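GDSL-like protein (Roseburia intestinalis L1-82, PDB 6HH9) probably hydrolyses acetyl esters on xylan as a GDSL-like esterase, and here carries bound beta-D-mannopyranose units. Local coordinates at residues G81-F86 with V109-T114; K127-K132 with S222-P227; K276-T281 with V348-T353; Y293-K298 with A320-T325; S171-E176 with A200-V205. All coordinates share one frame; numbering follows the deposited sequence.

Interaction 1: G81-F86 with V109-T114. With BMA (beta-D-mannopyranose), chain E.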
# COMPACT_ATOMS: atom_id res chain seq x y z
N GLY A 81 -0.28 1.22 7.89
CA GLY A 81 -0.30 -0.16 8.33
C GLY A 81 -0.86 -1.10 7.29
O GLY A 81 -1.44 -2.12 7.65
N THR A 82 -0.65 -0.77 6.00
CA THR A 82 -1.15 -1.55 4.87
C THR A 82 -0.02 -1.81 3.87
O THR A 82 0.97 -1.09 3.81
CB THR A 82 -2.36 -0.89 4.20
OG1 THR A 82 -1.99 0.32 3.53
CG2 THR A 82 -3.46 -0.64 5.21
N THR A 83 -0.21 -2.89 3.10
CA THR A 83 0.77 -3.47 2.24
C THR A 83 0.38 -3.27 0.78
O THR A 83 -0.70 -2.73 0.46
CB THR A 83 0.87 -4.98 2.48
OG1 THR A 83 -0.41 -5.51 2.11
CG2 THR A 83 1.26 -5.32 3.91
N SER A 84 1.28 -3.72 -0.11
CA SER A 84 1.08 -3.71 -1.53
C SER A 84 -0.05 -4.67 -1.90
O SER A 84 -0.57 -4.56 -2.99
CB SER A 84 2.36 -4.05 -2.25
OG SER A 84 2.74 -5.38 -1.99
N GLN A 85 -0.40 -5.61 -1.01
CA GLN A 85 -1.50 -6.54 -1.25
C GLN A 85 -2.84 -5.80 -1.25
O GLN A 85 -3.73 -6.08 -2.08
CB GLN A 85 -1.54 -7.66 -0.21
CG GLN A 85 -2.44 -8.82 -0.63
CD GLN A 85 -2.21 -10.05 0.21
OE1 GLN A 85 -1.20 -10.17 0.90
NE2 GLN A 85 -3.15 -10.98 0.16
N PHE A 86 -3.00 -4.89 -0.29
CA PHE A 86 -4.15 -4.02 -0.27
C PHE A 86 -4.03 -3.02 -1.42
O PHE A 86 -5.01 -2.74 -2.11
CB PHE A 86 -4.27 -3.31 1.08
CG PHE A 86 -5.51 -2.45 1.27
CD1 PHE A 86 -6.69 -2.74 0.62
CD2 PHE A 86 -5.50 -1.41 2.19
CE1 PHE A 86 -7.82 -1.96 0.83
CE2 PHE A 86 -6.62 -0.62 2.39
CZ PHE A 86 -7.78 -0.90 1.72
N VAL A 109 8.58 -0.83 3.92
CA VAL A 109 8.61 -1.13 5.37
C VAL A 109 7.24 -1.59 5.85
O VAL A 109 6.99 -1.59 7.05
CB VAL A 109 9.11 0.04 6.24
CG1 VAL A 109 10.61 0.27 6.07
CG2 VAL A 109 8.31 1.33 6.03
N ASN A 110 6.36 -1.98 4.93
CA ASN A 110 5.04 -2.54 5.30
C ASN A 110 4.97 -4.00 4.84
O ASN A 110 4.53 -4.85 5.57
CB ASN A 110 3.89 -1.70 4.76
CG ASN A 110 3.63 -0.48 5.62
OD1 ASN A 110 3.99 0.63 5.25
ND2 ASN A 110 3.01 -0.69 6.76
N ASP A 111 5.37 -4.23 3.59
CA ASP A 111 5.50 -5.57 3.04
C ASP A 111 6.60 -6.29 3.83
O ASP A 111 7.63 -5.69 4.09
CB ASP A 111 5.93 -5.54 1.57
CG ASP A 111 4.87 -5.16 0.56
OD1 ASP A 111 3.84 -4.55 0.96
OD2 ASP A 111 5.09 -5.49 -0.64
N ASP A 112 6.39 -7.58 4.14
CA ASP A 112 7.51 -8.42 4.59
C ASP A 112 8.40 -8.72 3.38
O ASP A 112 7.93 -8.67 2.25
CB ASP A 112 7.03 -9.69 5.30
CG ASP A 112 6.25 -9.40 6.56
OD1 ASP A 112 6.51 -8.36 7.22
OD2 ASP A 112 5.36 -10.21 6.88
N SER A 113 9.68 -9.01 3.61
CA SER A 113 10.54 -9.38 2.52
C SER A 113 10.37 -10.87 2.21
O SER A 113 11.28 -11.64 2.44
CB SER A 113 11.97 -9.04 2.77
OG SER A 113 12.65 -8.80 1.54
N THR A 114 9.21 -11.23 1.66
CA THR A 114 8.89 -12.63 1.35
C THR A 114 8.44 -12.72 -0.11
O THR A 114 8.11 -11.71 -0.72
CB THR A 114 7.81 -13.18 2.29
OG1 THR A 114 6.61 -12.43 2.07
CG2 THR A 114 8.20 -13.10 3.74
C1 BMA E . 1.77 2.38 12.14
C2 BMA E . 2.15 1.56 10.89
C3 BMA E . 2.45 0.11 11.24
C4 BMA E . 3.41 0.04 12.44
C5 BMA E . 2.97 0.97 13.59
C6 BMA E . 3.97 1.01 14.74
O2 BMA E . 3.27 2.10 10.16
O3 BMA E . 2.99 -0.52 10.06
O4 BMA E . 3.51 -1.31 12.95
O5 BMA E . 2.76 2.32 13.16
O6 BMA E . 4.95 2.01 14.47
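Ser84 and Asp111 join the first turn of helix 84-96 to the loop after strand 102-106 in the SGNH-hydrolase fold. Both carboxylate oxygens are used. OD1 of Asp111 takes the Ser84 N-H on its syn lone pair, at 2.9 Å and almost straight (173°). OD2 receives the hydroxyl of Ser84, OG to OD2 2.7 Å, and a second bond from His155 NE2; Ser84 OG is also bonded to Thr120 OG1. The next amide is satisfied within its own segment: Thr83, the N-cap, accepts Gln85 N at its OG1 over 3.1 Å. Were Asp111 an alanine, the Ser84 amide and hydroxyl would probably lose the carboxylate they share, and His155 NE2 one of its partners. The neighbouring Asn110 matches the asparagine that lines the oxyanion hole in SGNH relatives, and probably does so here. Its CB rests 3.1 Å from Thr82 O, while its amide ND2 stands 3.3 Å from O3 of the bound mannose.

Interaction 2: K127-K132 with S222-P227; sequences KVYTSK and SEPDYP
Tyr129 and Tyr226 meet because each has its CG anti to its own backbone N (chi1 -178° and -172°), which sends the two rings across the gap in opposite directions. They slide past one another, Tyr129 CD2 lying 3.9 Å from Tyr226 CE1. Thr130 has its CG2 anti to the carbonyl carbon, and that methyl sits over a face of the Tyr226 ring, 3.3 Å from its CZ; the hydroxyl is engaged elsewhere, with Arg126 O in the last turn of helix 115-129. At the far end of Tyr129 the phenol meets the extended Glu223, which comes from the opposite direction: Tyr129 OH is 3.4 Å from Glu223 CD, and ring and carboxylate planes are 26° apart. A water finishes this corner, 2.7 Å from Tyr129 OH and donating to Pro224 O at 3.1 Å. Arg19 draws the polar groups together: it forms a salt bridge with Glu223 OE2, a cation-pi contact with the Tyr129 ring and a hydrogen bond to Tyr129 O. The contact thus lays the connection from helix 196-214 to the first strand of the beta domain against the C-terminal end of helix 115-129. Ring and methyl packing carries much of the fit, while the water and Arg19 link the polar groups.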
# COMPACT_ATOMS: atom_id res chain seq x y z
N LYS A 127 -0.19 -3.53 -12.70
CA LYS A 127 -1.47 -2.89 -12.80
C LYS A 127 -1.28 -1.39 -13.05
O LYS A 127 -1.87 -0.85 -13.97
CB LYS A 127 -2.29 -3.13 -11.53
CG LYS A 127 -3.68 -2.50 -11.55
CD LYS A 127 -4.62 -3.11 -10.55
CE LYS A 127 -5.99 -3.37 -11.15
NZ LYS A 127 -5.97 -4.60 -11.99
N VAL A 128 -0.46 -0.73 -12.21
CA VAL A 128 -0.27 0.72 -12.24
C VAL A 128 0.41 1.16 -13.55
O VAL A 128 0.03 2.18 -14.12
CB VAL A 128 0.53 1.20 -11.01
CG1 VAL A 128 1.12 2.60 -11.19
CG2 VAL A 128 -0.32 1.13 -9.75
N TYR A 129 1.43 0.42 -13.98
CA TYR A 129 2.29 0.81 -15.11
C TYR A 129 1.51 0.76 -16.43
O TYR A 129 1.65 1.67 -17.26
CB TYR A 129 3.51 -0.12 -15.15
CG TYR A 129 4.54 0.15 -16.22
CD1 TYR A 129 5.43 1.20 -16.12
CD2 TYR A 129 4.67 -0.70 -17.31
CE1 TYR A 129 6.40 1.43 -17.08
CE2 TYR A 129 5.65 -0.49 -18.27
CZ TYR A 129 6.51 0.58 -18.16
OH TYR A 129 7.49 0.77 -19.10
N THR A 130 0.68 -0.29 -16.58
CA THR A 130 -0.12 -0.54 -17.80
C THR A 130 -1.53 0.07 -17.69
O THR A 130 -2.36 -0.18 -18.54
CB THR A 130 -0.19 -2.04 -18.13
OG1 THR A 130 -1.06 -2.71 -17.21
CG2 THR A 130 1.16 -2.72 -18.10
N SER A 131 -1.79 0.88 -16.66
CA SER A 131 -3.06 1.60 -16.52
C SER A 131 -3.18 2.71 -17.60
O SER A 131 -2.20 3.15 -18.18
CB SER A 131 -3.20 2.16 -15.12
OG SER A 131 -2.17 3.07 -14.81
N LYS A 132 -4.41 3.19 -17.79
CA LYS A 132 -4.84 4.09 -18.87
C LYS A 132 -3.84 5.24 -19.10
O LYS A 132 -3.54 5.58 -20.25
CB LYS A 132 -6.26 4.58 -18.56
CG LYS A 132 -6.74 5.80 -19.33
CD LYS A 132 -8.06 6.39 -18.84
CE LYS A 132 -8.38 7.76 -19.43
NZ LYS A 132 -8.02 8.87 -18.52
N SER A 222 10.29 3.90 -27.24
CA SER A 222 11.28 4.64 -26.44
C SER A 222 11.36 4.04 -25.03
O SER A 222 12.42 4.13 -24.38
CB SER A 222 10.97 6.13 -26.40
OG SER A 222 11.73 6.87 -27.35
N GLU A 223 10.26 3.43 -24.55
CA GLU A 223 10.25 2.61 -23.32
C GLU A 223 10.43 1.13 -23.68
O GLU A 223 10.15 0.72 -24.80
CB GLU A 223 8.98 2.87 -22.51
CG GLU A 223 7.86 1.87 -22.76
CD GLU A 223 6.56 2.23 -22.06
OE1 GLU A 223 5.58 1.47 -22.23
OE2 GLU A 223 6.54 3.25 -21.35
N PRO A 224 10.86 0.27 -22.73
CA PRO A 224 11.34 -1.07 -23.07
C PRO A 224 10.15 -1.99 -23.34
O PRO A 224 9.02 -1.63 -23.07
CB PRO A 224 12.10 -1.57 -21.83
CG PRO A 224 11.88 -0.50 -20.75
CD PRO A 224 10.87 0.50 -21.28
N ASP A 225 10.46 -3.18 -23.86
CA ASP A 225 9.44 -4.18 -24.11
C ASP A 225 8.85 -4.55 -22.74
O ASP A 225 9.53 -4.45 -21.74
CB ASP A 225 10.00 -5.36 -24.91
CG ASP A 225 10.33 -5.05 -26.37
OD1 ASP A 225 10.03 -3.91 -26.85
OD2 ASP A 225 10.88 -5.95 -27.04
N TYR A 226 7.55 -4.89 -22.72
CA TYR A 226 6.89 -5.21 -21.48
C TYR A 226 7.17 -6.67 -21.14
O TYR A 226 6.72 -7.59 -21.82
CB TYR A 226 5.39 -4.88 -21.57
CG TYR A 226 4.66 -5.02 -20.25
CD1 TYR A 226 5.16 -4.46 -19.08
CD2 TYR A 226 3.46 -5.69 -20.18
CE1 TYR A 226 4.49 -4.57 -17.87
CE2 TYR A 226 2.77 -5.82 -18.98
CZ TYR A 226 3.29 -5.27 -17.82
OH TYR A 226 2.62 -5.39 -16.65
N PRO A 227 7.95 -6.96 -20.09
CA PRO A 227 8.33 -8.35 -19.83
C PRO A 227 7.14 -9.19 -19.35
O PRO A 227 6.16 -8.66 -18.88
CB PRO A 227 9.43 -8.23 -18.77
CG PRO A 227 9.20 -6.88 -18.10
CD PRO A 227 8.51 -6.01 -19.13
O HOH W 1 7.78 -1.64 -20.24

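Interaction 3: K276-T281 with V348-T353; sequences KGDSIT and VRLTET
Ser279 and Arg349 form a non-hydrogen-bonded antiparallel pair, their CB atoms 3.7 Å apart, where strand 279-286 begins and strand 342-352 ends, both inner strands of a five-stranded antiparallel sheet. Backbone bonds flank them. Ile280 and Val348 make the hydrogen-bonded pair, with Val348 N 3.1 Å from Ile280 O and a weak, bent return bond; beyond Arg349, Leu350 N gives to Asp278 O and Gly277 N to Leu350 O, each pair 3.0 Å apart. Arg349 bends at chi3 (-69°) and lays a face of its guanidinium over Gly277, NH2 3.4 Å from the glycine CA. A water sits in plane at the guanidinium edge, 2.9 Å from NH2. With a leucine in place of Arg349, that water is likely to lose the N-H it accepts from NH2. On the other side of the sheet Ile280 and Val348 lie side by side, CG2 to CB 3.9 Å, and both touch Leu363 of strand 361-370. Further out, Asp278 OD2 accepts from Ser274 N and Lys275 N, fixing the approach to the strand, while Thr351 and Glu352 form a classic beta bulge opposite Val303. Backbone bonds therefore carry the pairing, between an apolar inner face and a polar outer one where Arg349 lies near acidic Glu305 and Glu347.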
# COMPACT_ATOMS: atom_id res chain seq x y z
N LYS A 276 -22.24 -14.05 19.14
CA LYS A 276 -21.77 -15.38 18.75
C LYS A 276 -22.73 -15.94 17.69
O LYS A 276 -23.92 -15.68 17.74
CB LYS A 276 -21.66 -16.29 19.98
CG LYS A 276 -20.37 -17.07 20.12
CD LYS A 276 -20.49 -18.40 20.85
CE LYS A 276 -21.02 -19.50 19.95
NZ LYS A 276 -21.90 -20.45 20.67
N GLY A 277 -22.18 -16.62 16.69
CA GLY A 277 -22.96 -17.23 15.61
C GLY A 277 -23.38 -16.26 14.52
O GLY A 277 -23.88 -16.71 13.47
N ASP A 278 -23.25 -14.94 14.73
CA ASP A 278 -23.45 -13.97 13.63
C ASP A 278 -22.55 -14.36 12.46
O ASP A 278 -21.37 -14.65 12.67
CB ASP A 278 -23.11 -12.53 14.04
CG ASP A 278 -24.18 -11.82 14.85
OD1 ASP A 278 -25.32 -12.28 14.82
OD2 ASP A 278 -23.84 -10.79 15.50
N SER A 279 -23.11 -14.39 11.24
CA SER A 279 -22.35 -14.80 10.05
C SER A 279 -22.75 -13.97 8.82
O SER A 279 -23.70 -13.20 8.89
CB SER A 279 -22.49 -16.29 9.78
OG SER A 279 -23.83 -16.63 9.49
N ILE A 280 -21.99 -14.18 7.73
CA ILE A 280 -22.15 -13.56 6.40
C ILE A 280 -21.50 -14.50 5.39
O ILE A 280 -20.51 -15.14 5.70
CB ILE A 280 -21.52 -12.15 6.37
CG1 ILE A 280 -21.63 -11.48 5.01
CG2 ILE A 280 -20.07 -12.17 6.84
CD1 ILE A 280 -21.16 -10.05 5.01
N THR A 281 -22.08 -14.60 4.18
CA THR A 281 -21.53 -15.44 3.12
C THR A 281 -21.31 -14.57 1.87
O THR A 281 -22.13 -13.74 1.53
CB THR A 281 -22.43 -16.65 2.82
OG1 THR A 281 -23.78 -16.19 2.74
CG2 THR A 281 -22.36 -17.74 3.87
N VAL A 348 -17.90 -15.95 7.12
CA VAL A 348 -17.30 -15.39 8.31
C VAL A 348 -18.33 -15.47 9.45
O VAL A 348 -19.43 -14.97 9.33
CB VAL A 348 -16.83 -13.94 8.08
CG1 VAL A 348 -16.10 -13.39 9.28
CG2 VAL A 348 -15.96 -13.82 6.84
N ARG A 349 -17.95 -16.12 10.56
CA ARG A 349 -18.82 -16.19 11.73
C ARG A 349 -18.05 -15.89 13.02
O ARG A 349 -16.86 -16.20 13.16
CB ARG A 349 -19.59 -17.52 11.78
CG ARG A 349 -18.76 -18.79 11.71
CD ARG A 349 -19.70 -20.00 11.67
NE ARG A 349 -20.41 -20.23 12.93
CZ ARG A 349 -21.73 -20.11 13.12
NH1 ARG A 349 -22.53 -19.77 12.12
NH2 ARG A 349 -22.25 -20.34 14.32
N LEU A 350 -18.76 -15.24 13.94
CA LEU A 350 -18.23 -14.92 15.25
C LEU A 350 -18.22 -16.20 16.07
O LEU A 350 -19.22 -16.87 16.13
CB LEU A 350 -19.10 -13.83 15.89
CG LEU A 350 -18.61 -12.39 15.72
CD1 LEU A 350 -18.13 -12.10 14.31
CD2 LEU A 350 -19.68 -11.40 16.12
N THR A 351 -17.06 -16.53 16.63
CA THR A 351 -16.84 -17.74 17.39
C THR A 351 -16.67 -17.45 18.89
O THR A 351 -16.82 -18.37 19.70
CB THR A 351 -15.58 -18.49 16.92
OG1 THR A 351 -14.46 -17.63 17.08
CG2 THR A 351 -15.68 -18.97 15.49
N GLU A 352 -16.30 -16.21 19.26
CA GLU A 352 -16.09 -15.79 20.67
C GLU A 352 -16.52 -14.33 20.81
O GLU A 352 -16.17 -13.51 19.98
CB GLU A 352 -14.62 -15.96 21.11
CG GLU A 352 -13.99 -17.31 20.73
CD GLU A 352 -12.50 -17.52 21.01
OE1 GLU A 352 -11.95 -18.49 20.47
OE2 GLU A 352 -11.89 -16.72 21.74
N THR A 353 -17.28 -14.03 21.86
CA THR A 353 -17.64 -12.67 22.22
C THR A 353 -17.55 -12.52 23.74
O THR A 353 -17.42 -13.49 24.46
CB THR A 353 -19.04 -12.33 21.71
OG1 THR A 353 -19.99 -13.15 22.39
CG2 THR A 353 -19.20 -12.55 20.22
O HOH W 2 -25.11 -19.95 13.94

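Interaction 4: Y293-K298 with A320-T325; sequences YRKSVK and ANFDET. With BMA (beta-D-mannopyranose), chain B.
Ser296 and its neighbours carry the tight half of this contact, where the end of strand 288-295 meets the loop after strand 316-319. Ser296 N gives a bond of 2.9 Å to Ala320 O, and Ser296 O takes Phe322 N at a longer 3.3 Å; both donors stand tilted from the carbonyl planes. The Ala320 methyl is pressed on Arg294 O, CB to O 3.4 Å. With CG anti to its backbone N (chi1 -164°), Phe322 turns its ring to Lys295; the two side chains cross at about a right angle, Lys295 CB 3.7 Å from Phe322 CG. The extended lysine chain then runs on, past Phe322 CD1, to a salt bridge with Glu331. Two further groups hold the phenylalanine ring: Glu324 CB lies above one face, offset toward the rim, and Trp326 meets it with planes at about 90°. The other half is looser. Val297 CG1 rests against Glu324 O and the carbonyl carbon of exposed Thr325, both 3.9 Å away. Beyond its CB, the extended Glu324 chain carries the carboxylate to the bound sugar, its OE1 accepting O2 of the mannose over 2.8 Å and also the indole N-H of Trp326. With two donors on one oxygen, the carboxylate is probably held in place and charged, and the packed Phe322 loop presents it to the mannose.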
# COMPACT_ATOMS: atom_id res chain seq x y z
N TYR A 293 -10.08 -7.07 8.08
CA TYR A 293 -10.86 -6.87 9.31
C TYR A 293 -10.07 -5.95 10.24
O TYR A 293 -8.88 -5.77 10.05
CB TYR A 293 -11.24 -8.21 9.95
CG TYR A 293 -10.07 -9.08 10.33
CD1 TYR A 293 -9.38 -9.81 9.38
CD2 TYR A 293 -9.63 -9.14 11.63
CE1 TYR A 293 -8.27 -10.57 9.72
CE2 TYR A 293 -8.54 -9.90 11.99
CZ TYR A 293 -7.85 -10.62 11.04
OH TYR A 293 -6.75 -11.34 11.41
N ARG A 294 -10.75 -5.38 11.24
CA ARG A 294 -10.15 -4.55 12.29
C ARG A 294 -9.53 -5.43 13.38
O ARG A 294 -10.16 -6.35 13.91
CB ARG A 294 -11.20 -3.66 12.95
CG ARG A 294 -10.66 -2.81 14.09
CD ARG A 294 -11.62 -1.68 14.44
NE ARG A 294 -12.88 -2.23 14.91
CZ ARG A 294 -14.04 -1.58 14.95
NH1 ARG A 294 -14.14 -0.31 14.58
NH2 ARG A 294 -15.12 -2.24 15.34
N LYS A 295 -8.27 -5.13 13.70
CA LYS A 295 -7.68 -5.49 14.97
C LYS A 295 -7.78 -4.25 15.86
O LYS A 295 -7.26 -3.19 15.50
CB LYS A 295 -6.25 -6.02 14.78
CG LYS A 295 -6.20 -7.47 14.32
CD LYS A 295 -4.82 -8.06 14.11
CE LYS A 295 -4.89 -9.56 13.94
NZ LYS A 295 -3.69 -10.12 13.27
N SER A 296 -8.53 -4.39 16.97
CA SER A 296 -8.85 -3.27 17.87
C SER A 296 -7.77 -3.09 18.94
O SER A 296 -7.38 -4.08 19.59
CB SER A 296 -10.19 -3.50 18.50
OG SER A 296 -10.57 -2.40 19.30
N VAL A 297 -7.29 -1.85 19.14
CA VAL A 297 -6.49 -1.46 20.36
C VAL A 297 -7.38 -1.44 21.60
O VAL A 297 -6.84 -1.57 22.70
CB VAL A 297 -5.75 -0.10 20.31
CG1 VAL A 297 -4.32 -0.25 19.82
CG2 VAL A 297 -6.47 0.99 19.56
N LYS A 298 -8.70 -1.23 21.42
CA LYS A 298 -9.67 -1.30 22.53
C LYS A 298 -10.10 -2.75 22.75
O LYS A 298 -10.80 -3.32 21.93
CB LYS A 298 -10.92 -0.47 22.26
CG LYS A 298 -10.84 0.99 22.69
CD LYS A 298 -11.62 1.87 21.76
CE LYS A 298 -10.96 1.96 20.39
NZ LYS A 298 -11.93 1.80 19.28
N ALA A 320 -9.81 -10.18 16.56
CA ALA A 320 -9.85 -8.72 16.60
C ALA A 320 -9.21 -8.16 17.88
O ALA A 320 -9.26 -6.96 18.09
CB ALA A 320 -11.27 -8.25 16.48
N ASN A 321 -8.65 -9.02 18.74
CA ASN A 321 -7.93 -8.58 19.96
C ASN A 321 -6.46 -8.35 19.60
O ASN A 321 -5.64 -9.29 19.55
CB ASN A 321 -8.07 -9.57 21.13
CG ASN A 321 -9.49 -9.74 21.60
OD1 ASN A 321 -10.00 -8.91 22.35
ND2 ASN A 321 -10.15 -10.81 21.15
N PHE A 322 -6.13 -7.08 19.33
CA PHE A 322 -4.81 -6.76 18.82
C PHE A 322 -3.83 -6.94 19.97
O PHE A 322 -4.14 -6.61 21.10
CB PHE A 322 -4.83 -5.36 18.19
CG PHE A 322 -3.68 -4.98 17.29
CD1 PHE A 322 -2.89 -5.94 16.67
CD2 PHE A 322 -3.40 -3.66 17.03
CE1 PHE A 322 -1.84 -5.58 15.84
CE2 PHE A 322 -2.36 -3.29 16.19
CZ PHE A 322 -1.58 -4.25 15.60
N ASP A 323 -2.66 -7.50 19.67
CA ASP A 323 -1.61 -7.72 20.66
C ASP A 323 -0.57 -6.58 20.58
O ASP A 323 0.45 -6.65 21.28
CB ASP A 323 -1.00 -9.11 20.51
CG ASP A 323 -0.39 -9.42 19.14
OD1 ASP A 323 -0.73 -8.70 18.17
OD2 ASP A 323 0.40 -10.38 19.06
N GLU A 324 -0.84 -5.54 19.77
CA GLU A 324 0.05 -4.36 19.66
C GLU A 324 -0.73 -3.17 20.20
O GLU A 324 -1.93 -3.28 20.34
CB GLU A 324 0.54 -4.16 18.23
CG GLU A 324 1.41 -5.28 17.72
CD GLU A 324 1.92 -5.14 16.29
OE1 GLU A 324 2.32 -4.01 15.90
OE2 GLU A 324 1.96 -6.17 15.57
N THR A 325 -0.04 -2.05 20.46
CA THR A 325 -0.64 -0.98 21.31
C THR A 325 -0.59 0.42 20.67
O THR A 325 -0.93 1.40 21.32
CB THR A 325 0.03 -0.97 22.69
OG1 THR A 325 1.39 -0.59 22.48
CG2 THR A 325 -0.03 -2.31 23.39
C1 BMA B . 4.76 -1.93 12.62
C2 BMA B . 5.01 -3.06 13.61
C3 BMA B . 6.28 -3.88 13.33
C4 BMA B . 6.30 -4.34 11.88
C5 BMA B . 5.90 -3.20 10.93
C6 BMA B . 5.63 -3.78 9.54
O2 BMA B . 3.88 -3.93 13.56
O3 BMA B . 6.28 -5.05 14.19
O4 BMA B . 7.58 -4.91 11.49
O5 BMA B . 4.74 -2.45 11.30
O6 BMA B . 4.23 -3.99 9.40

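Interaction 5: S171-E176 with A200-V205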
# COMPACT_ATOMS: atom_id res chain seq x y z
N SER A 171 20.10 3.03 1.81
CA SER A 171 21.48 3.18 1.36
C SER A 171 21.91 4.65 1.36
O SER A 171 22.96 5.01 0.79
CB SER A 171 21.67 2.55 0.01
OG SER A 171 20.88 3.20 -0.96
N THR A 172 21.13 5.49 2.06
CA THR A 172 21.42 6.90 2.16
C THR A 172 21.30 7.37 3.61
O THR A 172 22.28 7.86 4.17
CB THR A 172 20.50 7.72 1.26
OG1 THR A 172 19.17 7.30 1.58
CG2 THR A 172 20.79 7.51 -0.21
N ILE A 173 20.10 7.26 4.19
CA ILE A 173 19.83 7.80 5.51
C ILE A 173 20.35 6.82 6.58
O ILE A 173 21.02 7.24 7.53
CB ILE A 173 18.34 8.14 5.69
CG1 ILE A 173 17.83 9.08 4.59
CG2 ILE A 173 18.10 8.71 7.08
CD1 ILE A 173 16.40 9.55 4.76
N TYR A 174 20.07 5.52 6.44
CA TYR A 174 20.41 4.54 7.48
C TYR A 174 21.93 4.47 7.67
O TYR A 174 22.40 4.40 8.80
CB TYR A 174 19.82 3.15 7.19
CG TYR A 174 20.34 2.07 8.10
CD1 TYR A 174 19.91 1.97 9.42
CD2 TYR A 174 21.29 1.16 7.66
CE1 TYR A 174 20.40 0.99 10.27
CE2 TYR A 174 21.80 0.18 8.50
CZ TYR A 174 21.35 0.09 9.81
OH TYR A 174 21.84 -0.89 10.64
N PRO A 175 22.75 4.47 6.59
CA PRO A 175 24.21 4.53 6.74
C PRO A 175 24.70 5.66 7.67
O PRO A 175 25.61 5.42 8.43
CB PRO A 175 24.71 4.74 5.30
CG PRO A 175 23.64 4.08 4.45
CD PRO A 175 22.34 4.36 5.18
N GLU A 176 24.09 6.85 7.58
CA GLU A 176 24.40 7.98 8.47
C GLU A 176 24.06 7.65 9.92
O GLU A 176 24.79 8.03 10.85
CB GLU A 176 23.60 9.22 8.07
CG GLU A 176 24.01 9.80 6.73
CD GLU A 176 25.52 9.91 6.57
OE1 GLU A 176 26.14 10.71 7.31
OE2 GLU A 176 26.06 9.16 5.75
N ALA A 200 11.53 15.76 5.50
CA ALA A 200 12.29 16.64 4.60
C ALA A 200 13.51 15.89 4.05
O ALA A 200 13.89 16.05 2.88
CB ALA A 200 12.68 17.92 5.30
N LEU A 201 14.11 15.03 4.87
CA LEU A 201 15.30 14.31 4.44
C LEU A 201 14.94 13.25 3.38
O LEU A 201 15.66 13.09 2.35
CB LEU A 201 15.96 13.68 5.67
CG LEU A 201 17.44 13.35 5.54
CD1 LEU A 201 18.21 14.53 4.95
CD2 LEU A 201 18.03 12.94 6.89
N VAL A 202 13.84 12.53 3.63
CA VAL A 202 13.37 11.50 2.73
C VAL A 202 13.04 12.12 1.36
O VAL A 202 13.49 11.61 0.33
CB VAL A 202 12.18 10.73 3.34
CG1 VAL A 202 11.55 9.78 2.32
CG2 VAL A 202 12.61 9.95 4.57
N ALA A 203 12.28 13.22 1.37
CA ALA A 203 11.95 13.97 0.16
C ALA A 203 13.22 14.40 -0.57
O ALA A 203 13.28 14.34 -1.78
CB ALA A 203 11.11 15.17 0.52
N SER A 204 14.23 14.86 0.17
CA SER A 204 15.46 15.38 -0.42
C SER A 204 16.19 14.28 -1.20
O SER A 204 16.80 14.58 -2.21
CB SER A 204 16.37 16.01 0.62
OG SER A 204 17.16 15.02 1.27
N VAL A 205 16.07 13.01 -0.77
CA VAL A 205 16.68 11.88 -1.48
C VAL A 205 15.90 11.62 -2.79
O VAL A 205 16.46 11.14 -3.81
CB VAL A 205 16.74 10.63 -0.59
CG1 VAL A 205 17.35 9.43 -1.32
CG2 VAL A 205 17.50 10.89 0.71
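Ile173 meets Leu201, Val202 and Val205 with no ring of either segment between them. Flat groups come in from around the contact, Tyr145 against Ile173 and Tyr55 of helix 55-66 against Val202. Within helix 196-214 the Leu201 carbonyl is another flat group: Ser204 OG and Val205 N reach its oxygen from the same face of its plane, the hydroxyl at 2.7 Å and tilted 22° from it. Ile173 does most of the packing. Its CG1 is anti to the carbonyl carbon and CD1 continues in an extended line (chi2 -175°), so the tip reaches helix 196-214. There CD1 lies 3.8 Å from Val202 CG2, the two side chains crossing at about a right angle, and 4.0 Å from Leu201 CG, where they slide past in opposite directions. Thr172 meets Val205 tip to tip, OG1 to CG1 4.0 Å. The start of helix 173-178 is thereby packed on helix 196-214 in the alpha/beta domain. Across the interface there are no hydrogen bonds: cohesion comes from dispersion among buried aliphatic groups, while the hydroxyl of Thr172 bonds Ser168 O, at the end of strand 166-168, and that of Ser204 bonds Tyr7 OH besides Leu201 O in its own helix.

In the fold
Interactions 1, 2 and 5 belong to the SGNH-hydrolase (alpha/beta) domain, interactions 3 and 4 to the beta-strand domain that follows. Segment 109-114 of interaction 1 leads into helix 115-129, whose far end carries interaction 2, with centres about 23 Å apart. Interaction 2 closes a long loop of chain that encloses interaction 5, and it holds the connection to the second domain. There, interaction 4 is nested within interaction 3, centres about 17 Å apart. Interactions 3 and 5 stand about 47 Å apart, on opposite sides of the chain's centre. Interactions 1 and 4, about 18 Å between centres, each lie next to a different bound mannose, consistent with sugar binding between the two domains.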